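Oligogalacturonate lyase (Yersinia enterocolitica subsp. enterocolitica, PDB 3PE7) cleaves oligogalacturonates, short pectin fragments, by beta-elimination in the cytoplasm, probably with the help of a manganese ion bound to its seven-bladed beta-propeller. Local coordinates at residues R217-N222 and T226-V231; V182-N187 and V203-E208; F244-P247 and L252-V255. All blocks are in the same frame, centred on the assembly; numbering follows the deposited sequence.

Contact 1: R217-N222 and T226-V231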
loop_
_atom_site.group_PDB
_atom_site.type_symbol
_atom_site.label_atom_id
_atom_site.label_comp_id
_atom_site.label_asym_id
_atom_site.label_seq_id
_atom_site.Cartn_x
_atom_site.Cartn_y
_atom_site.Cartn_z
ATOM N N ARG A 217 -15.897 9.876 0.891
ATOM C CA ARG A 217 -14.855 8.905 0.695
ATOM C C ARG A 217 -14.628 8.073 1.952
ATOM O O ARG A 217 -14.672 6.862 1.903
ATOM C CB ARG A 217 -13.561 9.620 0.330
ATOM C CG ARG A 217 -12.800 8.978 -0.762
ATOM C CD ARG A 217 -11.966 7.805 -0.359
ATOM N NE ARG A 217 -11.975 6.908 -1.485
ATOM C CZ ARG A 217 -11.056 5.999 -1.790
ATOM N NH1 ARG A 217 -9.984 5.807 -1.037
ATOM N NH2 ARG A 217 -11.240 5.267 -2.872
ATOM N N MET A 218 -14.393 8.741 3.078
ATOM C CA MET A 218 -13.769 8.106 4.235
ATOM C C MET A 218 -14.759 7.869 5.373
ATOM O O MET A 218 -15.499 8.770 5.766
ATOM C CB MET A 218 -12.609 8.965 4.757
ATOM C CG MET A 218 -11.452 9.170 3.780
ATOM S SD MET A 218 -10.383 10.541 4.331
ATOM C CE MET A 218 -9.478 9.797 5.644
ATOM N N TRP A 219 -14.725 6.648 5.895
ATOM C CA TRP A 219 -15.623 6.206 6.960
ATOM C C TRP A 219 -14.863 5.488 8.061
ATOM O O TRP A 219 -13.772 4.948 7.843
ATOM C CB TRP A 219 -16.689 5.261 6.381
ATOM C CG TRP A 219 -17.561 5.977 5.396
ATOM C CD1 TRP A 219 -17.238 6.303 4.109
ATOM C CD2 TRP A 219 -18.875 6.507 5.627
ATOM N NE1 TRP A 219 -18.272 6.978 3.521
ATOM C CE2 TRP A 219 -19.290 7.118 4.427
ATOM C CE3 TRP A 219 -19.753 6.506 6.732
ATOM C CZ2 TRP A 219 -20.543 7.742 4.287
ATOM C CZ3 TRP A 219 -21.014 7.127 6.589
ATOM C CH2 TRP A 219 -21.384 7.730 5.372
ATOM N N LEU A 220 -15.419 5.529 9.262
ATOM C CA LEU A 220 -14.945 4.705 10.353
ATOM C C LEU A 220 -16.114 3.846 10.824
ATOM O O LEU A 220 -17.280 4.230 10.695
ATOM C CB LEU A 220 -14.458 5.561 11.525
ATOM C CG LEU A 220 -13.293 6.520 11.331
ATOM C CD1 LEU A 220 -13.073 7.246 12.656
ATOM C CD2 LEU A 220 -12.030 5.742 10.965
ATOM N N ILE A 221 -15.792 2.684 11.370
ATOM C CA ILE A 221 -16.800 1.855 12.039
ATOM C C ILE A 221 -16.124 1.137 13.194
ATOM O O ILE A 221 -14.908 0.871 13.157
ATOM C CB ILE A 221 -17.470 0.852 11.042
ATOM C CG1 ILE A 221 -18.766 0.258 11.614
ATOM C CG2 ILE A 221 -16.478 -0.233 10.584
ATOM C CD1 ILE A 221 -19.624 -0.442 10.545
ATOM N N ASN A 222 -16.894 0.835 14.235
ATOM C CA ASN A 222 -16.373 -0.002 15.305
ATOM C C ASN A 222 -16.232 -1.429 14.826
ATOM O O ASN A 222 -16.966 -1.869 13.925
ATOM C CB ASN A 222 -17.279 0.040 16.538
ATOM C CG ASN A 222 -17.312 1.402 17.212
ATOM O OD1 ASN A 222 -16.488 2.284 16.950
ATOM N ND2 ASN A 222 -18.262 1.564 18.123
ATOM N N THR A 226 -20.903 -1.439 15.076
ATOM C CA THR A 226 -21.638 -0.272 15.552
ATOM C C THR A 226 -20.949 1.038 15.179
ATOM O O THR A 226 -19.767 1.048 14.820
ATOM C CB THR A 226 -21.862 -0.292 17.094
ATOM O OG1 THR A 226 -20.605 -0.183 17.774
ATOM C CG2 THR A 226 -22.574 -1.552 17.532
ATOM N N ASN A 227 -21.707 2.131 15.252
ATOM C CA ASN A 227 -21.172 3.490 15.202
ATOM C C ASN A 227 -20.474 3.809 13.880
ATOM O O ASN A 227 -19.374 4.367 13.867
ATOM C CB ASN A 227 -20.212 3.740 16.370
ATOM C CG ASN A 227 -20.288 5.162 16.894
ATOM O OD1 ASN A 227 -19.408 5.979 16.629
ATOM N ND2 ASN A 227 -21.346 5.460 17.670
ATOM N N MET A 228 -21.114 3.440 12.778
ATOM C CA MET A 228 -20.591 3.802 11.471
ATOM C C MET A 228 -20.732 5.309 11.271
ATOM O O MET A 228 -21.825 5.863 11.400
ATOM C CB MET A 228 -21.305 3.010 10.369
ATOM C CG MET A 228 -20.757 3.275 8.974
ATOM S SD MET A 228 -21.603 2.331 7.691
ATOM C CE MET A 228 -23.253 3.027 7.783
ATOM N N ARG A 229 -19.623 5.978 10.969
ATOM C CA ARG A 229 -19.630 7.428 10.821
ATOM C C ARG A 229 -18.621 7.884 9.777
ATOM O O ARG A 229 -17.590 7.270 9.606
ATOM C CB ARG A 229 -19.373 8.128 12.167
ATOM C CG ARG A 229 -17.942 8.036 12.734
ATOM C CD ARG A 229 -17.753 6.773 13.541
ATOM N NE ARG A 229 -16.569 6.783 14.406
ATOM C CZ ARG A 229 -16.027 5.688 14.933
ATOM N NH1 ARG A 229 -14.953 5.784 15.709
ATOM N NH2 ARG A 229 -16.546 4.489 14.676
ATOM N N LYS A 230 -18.928 8.975 9.090
ATOM C CA LYS A 230 -17.959 9.540 8.164
ATOM C C LYS A 230 -16.868 10.307 8.898
ATOM O O LYS A 230 -17.104 10.929 9.946
ATOM C CB LYS A 230 -18.623 10.393 7.076
ATOM C CG LYS A 230 -19.499 11.512 7.521
ATOM C CD LYS A 230 -20.106 12.246 6.302
ATOM C CE LYS A 230 -20.951 11.347 5.429
ATOM N NZ LYS A 230 -21.753 12.167 4.460
ATOM N N VAL A 231 -15.665 10.247 8.341
ATOM C CA VAL A 231 -14.517 10.988 8.872
ATOM C C VAL A 231 -14.754 12.493 8.726
ATOM O O VAL A 231 -14.440 13.282 9.628
ATOM C CB VAL A 231 -13.217 10.522 8.159
ATOM C CG1 VAL A 231 -12.039 11.474 8.451
ATOM C CG2 VAL A 231 -12.886 9.090 8.560
HETATM O O HOH W 1 -14.136 3.164 16.853
#

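Contact 2: V182-N187 and V203-E208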
loop_
_atom_site.group_PDB
_atom_site.type_symbol
_atom_site.label_atom_id
_atom_site.label_comp_id
_atom_site.label_asym_id
_atom_site.label_seq_id
_atom_site.Cartn_x
_atom_site.Cartn_y
_atom_site.Cartn_z
ATOM N N VAL A 182 -18.951 -10.946 9.678
ATOM C CA VAL A 182 -19.334 -9.781 8.888
ATOM C C VAL A 182 -19.451 -8.587 9.818
ATOM O O VAL A 182 -20.221 -8.611 10.797
ATOM C CB VAL A 182 -20.669 -9.996 8.107
ATOM C CG1 VAL A 182 -21.048 -8.733 7.329
ATOM C CG2 VAL A 182 -20.570 -11.201 7.181
ATOM N N ILE A 183 -18.687 -7.535 9.522
ATOM C CA ILE A 183 -18.751 -6.295 10.289
ATOM C C ILE A 183 -19.842 -5.400 9.695
ATOM O O ILE A 183 -20.576 -4.722 10.419
ATOM C CB ILE A 183 -17.360 -5.560 10.303
ATOM C CG1 ILE A 183 -16.284 -6.429 10.961
ATOM C CG2 ILE A 183 -17.443 -4.218 11.017
ATOM C CD1 ILE A 183 -14.922 -5.692 11.177
ATOM N N LEU A 184 -19.947 -5.419 8.365
ATOM C CA LEU A 184 -20.842 -4.540 7.622
ATOM C C LEU A 184 -21.140 -5.147 6.259
ATOM O O LEU A 184 -20.256 -5.731 5.626
ATOM C CB LEU A 184 -20.200 -3.157 7.429
ATOM C CG LEU A 184 -20.914 -2.103 6.586
ATOM C CD1 LEU A 184 -22.209 -1.586 7.228
ATOM C CD2 LEU A 184 -19.954 -0.931 6.279
ATOM N N GLN A 185 -22.386 -5.013 5.812
ATOM C CA GLN A 185 -22.765 -5.456 4.467
ATOM C C GLN A 185 -23.756 -4.466 3.883
ATOM O O GLN A 185 -24.776 -4.156 4.514
ATOM C CB GLN A 185 -23.329 -6.884 4.477
ATOM C CG GLN A 185 -23.734 -7.397 3.085
ATOM C CD GLN A 185 -24.051 -8.875 3.084
ATOM O OE1 GLN A 185 -23.265 -9.693 3.578
ATOM N NE2 GLN A 185 -25.203 -9.234 2.510
ATOM N N GLU A 186 -23.418 -3.932 2.704
ATOM C CA GLU A 186 -24.212 -2.910 2.018
ATOM C C GLU A 186 -24.176 -3.120 0.514
ATOM O O GLU A 186 -23.231 -3.723 -0.004
ATOM C CB GLU A 186 -23.680 -1.497 2.316
ATOM C CG GLU A 186 -23.808 -1.072 3.777
ATOM C CD GLU A 186 -23.282 0.335 4.047
ATOM O OE1 GLU A 186 -22.330 0.781 3.352
ATOM O OE2 GLU A 186 -23.817 0.989 4.973
ATOM N N ASN A 187 -25.199 -2.607 -0.176
ATOM C CA ASN A 187 -25.213 -2.597 -1.638
ATOM C C ASN A 187 -24.590 -1.311 -2.180
ATOM O O ASN A 187 -25.219 -0.514 -2.885
ATOM C CB ASN A 187 -26.632 -2.819 -2.169
ATOM C CG ASN A 187 -27.149 -4.216 -1.876
ATOM O OD1 ASN A 187 -26.390 -5.132 -1.543
ATOM N ND2 ASN A 187 -28.459 -4.385 -1.990
ATOM N N VAL A 203 -12.064 0.642 12.771
ATOM C CA VAL A 203 -11.727 0.257 11.396
ATOM C C VAL A 203 -12.102 1.380 10.435
ATOM O O VAL A 203 -13.252 1.857 10.428
ATOM C CB VAL A 203 -12.453 -1.066 10.986
ATOM C CG1 VAL A 203 -12.091 -1.484 9.538
ATOM C CG2 VAL A 203 -12.127 -2.193 11.976
ATOM N N ALA A 204 -11.129 1.832 9.632
ATOM C CA ALA A 204 -11.407 2.801 8.591
ATOM C C ALA A 204 -11.696 2.018 7.326
ATOM O O ALA A 204 -11.185 0.918 7.157
ATOM C CB ALA A 204 -10.211 3.749 8.375
ATOM N N PHE A 205 -12.537 2.581 6.463
ATOM C CA PHE A 205 -12.818 1.985 5.134
ATOM C C PHE A 205 -13.359 3.074 4.235
ATOM O O PHE A 205 -13.657 4.174 4.692
ATOM C CB PHE A 205 -13.819 0.811 5.224
ATOM C CG PHE A 205 -15.210 1.222 5.648
ATOM C CD1 PHE A 205 -16.228 1.368 4.705
ATOM C CD2 PHE A 205 -15.514 1.442 6.995
ATOM C CE1 PHE A 205 -17.504 1.747 5.095
ATOM C CE2 PHE A 205 -16.800 1.823 7.379
ATOM C CZ PHE A 205 -17.791 1.971 6.429
ATOM N N CYS A 206 -13.464 2.790 2.938
ATOM C CA CYS A 206 -13.927 3.811 2.000
ATOM C C CYS A 206 -15.166 3.410 1.213
ATOM O O CYS A 206 -15.507 2.225 1.091
ATOM C CB CYS A 206 -12.809 4.222 1.017
ATOM S SG CYS A 206 -12.361 2.978 -0.245
ATOM N N HIS A 207 -15.820 4.429 0.673
ATOM C CA HIS A 207 -16.767 4.230 -0.421
ATOM C C HIS A 207 -15.950 4.421 -1.681
ATOM O O HIS A 207 -15.513 5.539 -1.984
ATOM C CB HIS A 207 -17.911 5.230 -0.337
ATOM C CG HIS A 207 -18.876 4.949 0.778
ATOM N ND1 HIS A 207 -20.017 5.700 0.977
ATOM C CD2 HIS A 207 -18.870 4.009 1.753
ATOM C CE1 HIS A 207 -20.674 5.230 2.023
ATOM N NE2 HIS A 207 -19.991 4.217 2.525
ATOM N N GLU A 208 -15.700 3.310 -2.371
ATOM C CA GLU A 208 -14.911 3.327 -3.610
ATOM C C GLU A 208 -15.759 3.865 -4.762
ATOM O O GLU A 208 -16.991 3.762 -4.748
ATOM C CB GLU A 208 -14.350 1.926 -3.911
ATOM C CG GLU A 208 -13.286 1.883 -5.034
ATOM C CD GLU A 208 -12.213 2.941 -4.850
ATOM O OE1 GLU A 208 -11.292 2.695 -4.074
ATOM O OE2 GLU A 208 -12.299 4.020 -5.465
HETATM O O HOH W 2 -20.853 2.541 4.479
#

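Contact 3: F244-P247 and L252-V255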
loop_
_atom_site.group_PDB
_atom_site.type_symbol
_atom_site.label_atom_id
_atom_site.label_comp_id
_atom_site.label_asym_id
_atom_site.label_seq_id
_atom_site.Cartn_x
_atom_site.Cartn_y
_atom_site.Cartn_z
ATOM N N PHE A 244 -4.708 7.121 4.728
ATOM C CA PHE A 244 -3.925 6.094 5.402
ATOM C C PHE A 244 -3.841 6.422 6.892
ATOM O O PHE A 244 -4.014 7.581 7.289
ATOM C CB PHE A 244 -2.515 5.921 4.802
ATOM C CG PHE A 244 -1.595 7.094 5.017
ATOM C CD1 PHE A 244 -0.624 7.064 6.034
ATOM C CD2 PHE A 244 -1.684 8.226 4.211
ATOM C CE1 PHE A 244 0.244 8.155 6.227
ATOM C CE2 PHE A 244 -0.824 9.305 4.379
ATOM C CZ PHE A 244 0.150 9.272 5.394
ATOM N N TRP A 245 -3.617 5.394 7.706
ATOM C CA TRP A 245 -3.313 5.583 9.120
ATOM C C TRP A 245 -1.842 5.944 9.296
ATOM O O TRP A 245 -0.963 5.251 8.774
ATOM C CB TRP A 245 -3.565 4.293 9.921
ATOM C CG TRP A 245 -5.033 3.953 10.152
ATOM C CD1 TRP A 245 -5.715 2.860 9.648
ATOM C CD2 TRP A 245 -5.974 4.692 10.926
ATOM N NE1 TRP A 245 -7.025 2.880 10.087
ATOM C CE2 TRP A 245 -7.213 4.002 10.854
ATOM C CE3 TRP A 245 -5.893 5.870 11.684
ATOM C CZ2 TRP A 245 -8.356 4.446 11.527
ATOM C CZ3 TRP A 245 -7.037 6.320 12.357
ATOM C CH2 TRP A 245 -8.257 5.613 12.257
ATOM N N VAL A 246 -1.564 7.001 10.059
ATOM C CA VAL A 246 -0.191 7.146 10.590
ATOM C C VAL A 246 0.099 5.839 11.338
ATOM O O VAL A 246 -0.768 5.342 12.055
ATOM C CB VAL A 246 -0.061 8.355 11.541
ATOM C CG1 VAL A 246 1.412 8.583 11.943
ATOM C CG2 VAL A 246 -0.601 9.616 10.875
ATOM N N PRO A 247 1.296 5.256 11.148
ATOM C CA PRO A 247 1.552 3.908 11.713
ATOM C C PRO A 247 1.455 3.808 13.220
ATOM O O PRO A 247 1.205 2.716 13.720
ATOM C CB PRO A 247 2.964 3.569 11.225
ATOM C CG PRO A 247 3.096 4.333 9.916
ATOM C CD PRO A 247 2.305 5.640 10.146
ATOM N N LEU A 252 -5.714 9.709 11.101
ATOM C CA LEU A 252 -5.928 9.336 9.706
ATOM C C LEU A 252 -5.523 10.528 8.842
ATOM O O LEU A 252 -5.968 11.648 9.073
ATOM C CB LEU A 252 -7.393 8.944 9.466
ATOM C CG LEU A 252 -7.735 8.220 8.155
ATOM C CD1 LEU A 252 -7.219 6.776 8.162
ATOM C CD2 LEU A 252 -9.221 8.277 7.933
ATOM N N VAL A 253 -4.643 10.287 7.874
ATOM C CA VAL A 253 -4.124 11.343 6.993
ATOM C C VAL A 253 -4.713 11.118 5.610
ATOM O O VAL A 253 -4.957 9.983 5.217
ATOM C CB VAL A 253 -2.570 11.330 6.970
ATOM C CG1 VAL A 253 -1.979 12.276 5.902
ATOM C CG2 VAL A 253 -2.019 11.685 8.361
ATOM N N TYR A 254 -4.962 12.206 4.889
ATOM C CA TYR A 254 -5.513 12.102 3.538
ATOM C C TYR A 254 -5.200 13.352 2.738
ATOM O O TYR A 254 -4.689 14.342 3.267
ATOM C CB TYR A 254 -7.041 11.854 3.576
ATOM C CG TYR A 254 -7.831 12.984 4.208
ATOM C CD1 TYR A 254 -8.011 13.049 5.603
ATOM C CD2 TYR A 254 -8.394 13.994 3.412
ATOM C CE1 TYR A 254 -8.742 14.106 6.184
ATOM C CE2 TYR A 254 -9.125 15.036 3.982
ATOM C CZ TYR A 254 -9.295 15.082 5.362
ATOM O OH TYR A 254 -10.007 16.147 5.902
ATOM N N VAL A 255 -5.539 13.298 1.453
ATOM C CA VAL A 255 -5.292 14.404 0.542
ATOM C C VAL A 255 -6.636 14.998 0.120
ATOM O O VAL A 255 -7.590 14.254 -0.169
ATOM C CB VAL A 255 -4.494 13.937 -0.678
ATOM C CG1 VAL A 255 -4.400 15.037 -1.745
ATOM C CG2 VAL A 255 -3.102 13.543 -0.250
#

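Contact 1: R217-N222 and T226-V231
Arg-229 NH2 serves two acceptors at once: it donates to Asn-222 OD1 across the hairpin at 3.2 Å and to the backbone O of Asn-227 in its own segment at 2.9 Å. The bond to OD1 is bent, OD1 lying out of the guanidinium plane; NH2 in turn lies well above the amide plane, and the two planes are 80° apart. Water 1 joins Asn-222 OD1 to Arg-229 NH1, so that the amide oxygen receives two donors. A sharp bend at chi2 (-86°) folds the arginine back across Leu-220, whose CB sits 3.7 Å above the centre of the guanidinium plane. Asn-222 ND2 meanwhile donates to Thr-226 OG1, an oxygen also bonded to Asp-224 within the turn. Backbone bonds tie Leu-220 to Arg-229 in both directions, a hydrogen-bonded antiparallel pair. Trp-219 lies on the other face of the sheet, beside Lys-230. Lys-230 CB stands 3.9 Å from the centroid of the Trp-219 six-membered ring as a CH-pi contact, and Met-228 SD approaches the ring obliquely. Val-231 CG2 closes the far end against Leu-220 CG at 3.8 Å. These strands are the last two of a four-stranded propeller sheet. Bonds to Asn-222 OD1, Asn-227 O and water 1 hold the guanidinium beside the turn, while the aliphatic stem of Lys-230 covers an indole that also stacks with His-207 of the neighbouring strand 202-207.

Contact 2: V182-N187 and V203-E208
Leu-184 meets the ring of Phe-205 through a single methyl: CD2 comes within 3.6 Å of Phe-205 CZ, approaching obliquely, and the two side chains cross at about a right angle. CG of Leu-184 is anti to the backbone N (chi1 175°), which carries the branched end out toward the other strand. Here two sheets pack against each other, for the strand of Leu-184 is the outermost of one propeller sheet and the strand of Phe-205 an inner one of the next. The CA atoms of Leu-184 and Phe-205 stand 10.6 Å apart, so side chains and a water span the gap. Leu-190 touches both residues from the first strand of the second sheet.

Beyond this apolar pair, Glu-186 faces His-207. Glu-186 OE1 and His-207 NE2 are 4.2 Å apart, too far for a direct bond, and water 2 fills the interval. It donates to Glu-186 OE1 at 2.6 Å and lies 2.7 Å from His-207 NE2, in the plane of the imidazole at its edge. Gln-188 gives OE1 a second donor, while Asp-215 OD2 is hydrogen-bonded to the other ring nitrogen, His-207 ND1. Trp-219 stacks on this imidazole and also meets Phe-205. Just before Leu-184 the chain turns a corner at a classic beta bulge, with Ile-183 and Leu-184 set against the single residue Leu-170. With Asp-215 at one nitrogen and water 2 at the other, the imidazole is fixed in its rotation, and the nearby carboxylates could favour a protonated ring.

Contact 3: F244-P247 and L252-V255
A chi1 of 68° sets CG of Phe-244 between its own backbone N and carbonyl carbon, which swings the ring back over Val-253 of the paired strand. Val-253 CB lies over the face of that ring, 4.0 Å from its centroid, and Val-253 CG1 touches Phe-244 CE2 at 3.5 Å; the two side chains run side by side and point the same way. The opposite face, with Trp-245 and Leu-252, repeats the theme with a methyl. Leu-252 has CG anti to its backbone N (chi1 -166°), and its CD1 comes down over the middle of the Trp-245 indole, 3.7 Å above the plane. The same methyl reaches within 3.4 Å of Phe-244 O. Phe-244 and Val-253 form a hydrogen-bonded antiparallel pair, with Phe-244 N bonded to Val-253 O at 2.9 Å and Val-253 N to Phe-244 O at 2.8 Å. Where the strand gives way to the turn, Val-246 CG2 packs on Val-253 CG2 at 3.6 Å. Phe-244 lies against Leu-288 and Ser-290 of strand 287-290, in the sheet that follows. Across the hairpin the side chains meet only through apolar groups, the indole N-H being spent on Ile-194 O of the preceding sheet. Each aromatic is gripped by an aliphatic group over its face, and the backbone pair satisfies the peptide polar atoms of Phe-244 and Val-253 in this buried setting.

Contacts 1 and 3 are hairpins within single propeller sheets, whereas contact 2 spans two sheets. In contact 3, centred about 12 Å from the chain centre, all touching residues are buried and its side chains meet through apolar groups; contacts 1 and 2 lie farther out, are partly buried, and bring in charged groups and bridging water. Contacts 1 and 2 share a sheet: strands 202-207 and 218-222 are neighbours in it, joined by a probable hydrogen bond from Ile-221 N to Val-203 O and by the salt bridge of Arg-217 with Glu-208. That sheet packs on its other face against contact 3, where Leu-220 and Ala-204 meet Trp-245. The three contacts therefore run across three consecutive sheets.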